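PDB 1K1E: deoxy-D-mannose-octulosonate 8-phosphate phosphatase from Haemophilus influenzae Rd, which hydrolyses 3-deoxy-D-manno-octulosonate 8-phosphate to KDO and inorganic phosphate in lipopolysaccharide biosynthesis, as a magnesium-dependent homotetramer. Local coordinates for residues S121-V124 with A125-I129. Numbering follows the deposited sequence.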
loop_
_atom_site.group_PDB
_atom_site.type_symbol
_atom_site.label_atom_id
_atom_site.label_comp_id
_atom_site.label_asym_id
_atom_site.label_seq_id
_atom_site.Cartn_x
_atom_site.Cartn_y
_atom_site.Cartn_z
ATOM N N SER A 121 -2.690 -25.553 -10.594
ATOM C CA SER A 121 -2.113 -24.211 -10.611
ATOM C C SER A 121 -3.170 -23.176 -10.236
ATOM O O SER A 121 -4.336 -23.303 -10.594
ATOM C CB SER A 121 -1.591 -23.907 -12.019
ATOM O OG SER A 121 -2.617 -24.149 -12.973
ATOM N N PHE A 122 -2.699 -22.115 -9.587
ATOM C CA PHE A 122 -3.495 -21.006 -9.117
ATOM C C PHE A 122 -2.893 -19.693 -9.547
ATOM O O PHE A 122 -1.672 -19.548 -9.563
ATOM C CB PHE A 122 -3.469 -20.964 -7.597
ATOM C CG PHE A 122 -4.160 -22.152 -6.941
ATOM C CD1 PHE A 122 -3.476 -23.355 -6.775
ATOM C CD2 PHE A 122 -5.452 -22.051 -6.461
ATOM C CE1 PHE A 122 -4.059 -24.427 -6.151
ATOM C CE2 PHE A 122 -6.064 -23.158 -5.803
ATOM C CZ PHE A 122 -5.354 -24.348 -5.655
ATOM N N ALA A 123 -3.758 -18.734 -9.874
ATOM C CA ALA A 123 -3.250 -17.404 -10.219
ATOM C C ALA A 123 -3.875 -16.453 -9.244
ATOM O O ALA A 123 -5.056 -16.623 -8.884
ATOM C CB ALA A 123 -3.660 -17.018 -11.687
ATOM N N VAL A 124 -3.096 -15.467 -8.806
ATOM C CA VAL A 124 -3.603 -14.395 -7.935
ATOM C C VAL A 124 -4.574 -13.536 -8.728
ATOM O O VAL A 124 -4.533 -13.496 -9.975
ATOM C CB VAL A 124 -2.447 -13.513 -7.353
ATOM C CG1 VAL A 124 -1.569 -14.380 -6.463
ATOM C CG2 VAL A 124 -1.596 -12.892 -8.491
ATOM N N ALA A 125 -5.460 -12.872 -8.003
ATOM C CA ALA A 125 -6.514 -12.066 -8.664
ATOM C C ALA A 125 -6.083 -10.965 -9.616
ATOM O O ALA A 125 -6.862 -10.545 -10.480
ATOM C CB ALA A 125 -7.410 -11.483 -7.611
ATOM N N ASP A 126 -4.914 -10.405 -9.402
ATOM C CA ASP A 126 -4.479 -9.287 -10.241
ATOM C C ASP A 126 -3.513 -9.730 -11.301
ATOM O O ASP A 126 -2.907 -8.905 -11.978
ATOM C CB ASP A 126 -3.869 -8.127 -9.423
ATOM C CG ASP A 126 -2.784 -8.583 -8.449
ATOM O OD1 ASP A 126 -1.901 -7.777 -8.174
ATOM O OD2 ASP A 126 -2.782 -9.718 -7.926
ATOM N N ALA A 127 -3.419 -11.048 -11.502
ATOM C CA ALA A 127 -2.582 -11.560 -12.570
ATOM C C ALA A 127 -3.235 -11.194 -13.930
ATOM O O ALA A 127 -4.454 -10.986 -14.027
ATOM C CB ALA A 127 -2.473 -13.123 -12.484
ATOM N N PRO A 128 -2.433 -11.121 -15.001
ATOM C CA PRO A 128 -3.096 -10.788 -16.277
ATOM C C PRO A 128 -3.892 -11.896 -16.815
ATOM O O PRO A 128 -3.722 -13.069 -16.447
ATOM C CB PRO A 128 -1.944 -10.434 -17.216
ATOM C CG PRO A 128 -0.766 -11.242 -16.629
ATOM C CD PRO A 128 -0.972 -11.154 -15.132
ATOM N N ILE A 129 -4.729 -11.519 -17.773
ATOM C CA ILE A 129 -5.642 -12.461 -18.373
ATOM C C ILE A 129 -4.995 -13.716 -18.876
ATOM O O ILE A 129 -5.511 -14.821 -18.683
ATOM C CB ILE A 129 -6.329 -11.779 -19.526
ATOM C CG1 ILE A 129 -7.034 -10.523 -18.992
ATOM C CG2 ILE A 129 -7.240 -12.728 -20.247
ATOM C CD1 ILE A 129 -8.355 -10.839 -18.416
#
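Val124 and Ala127 close a type I beta turn, the amide N of Ala127 donating to Val124 O across 3.1 Å with an N-H...O angle of 160°. Asp126 N lies almost as near that oxygen, yet at too poor an angle to bond.

The side chain of Val124 is buried beside the turn. Its CB sits next to the following peptide, 3.1 Å from Ala125 N, a spacing set largely by the covalent chain. At CB the branches part. With CG1 anti to the carbonyl carbon (chi1 -64°), CG2 falls between the two backbone arms and reaches OD2 of Asp126 at 3.4 Å and the methyl CB of Ala127 at 4.1 Å. A branched, apolar residue suits this buried spot, where it packs against the methyl of Ala127 and against Ala147 of helix 147-158. The same side chain also touches Asp107, a ligand of the bound cobalt ion.

The turn follows strand 120-123 of the parallel sheet in this haloacid dehalogenase-like fold, at the end of the strand that faces the metal site, about 7 Å from the cobalt to the Val124 side chain. Ala123 and Ala127 meet methyl to methyl, CB to CB at 4.1 Å, and small residues let the returning chain come this close to the strand end.

The Asp126 side chain runs at a slant to that of Val124, and a chi1 of 51° turns its carboxylate back toward the valine, so that OD2 is the atom that meets CG2. OD2 takes its hydrogen bond from Gly143 N, which ties the turn to a later loop; OD1 makes a long, weak ion pair with Arg39 of a neighbouring subunit.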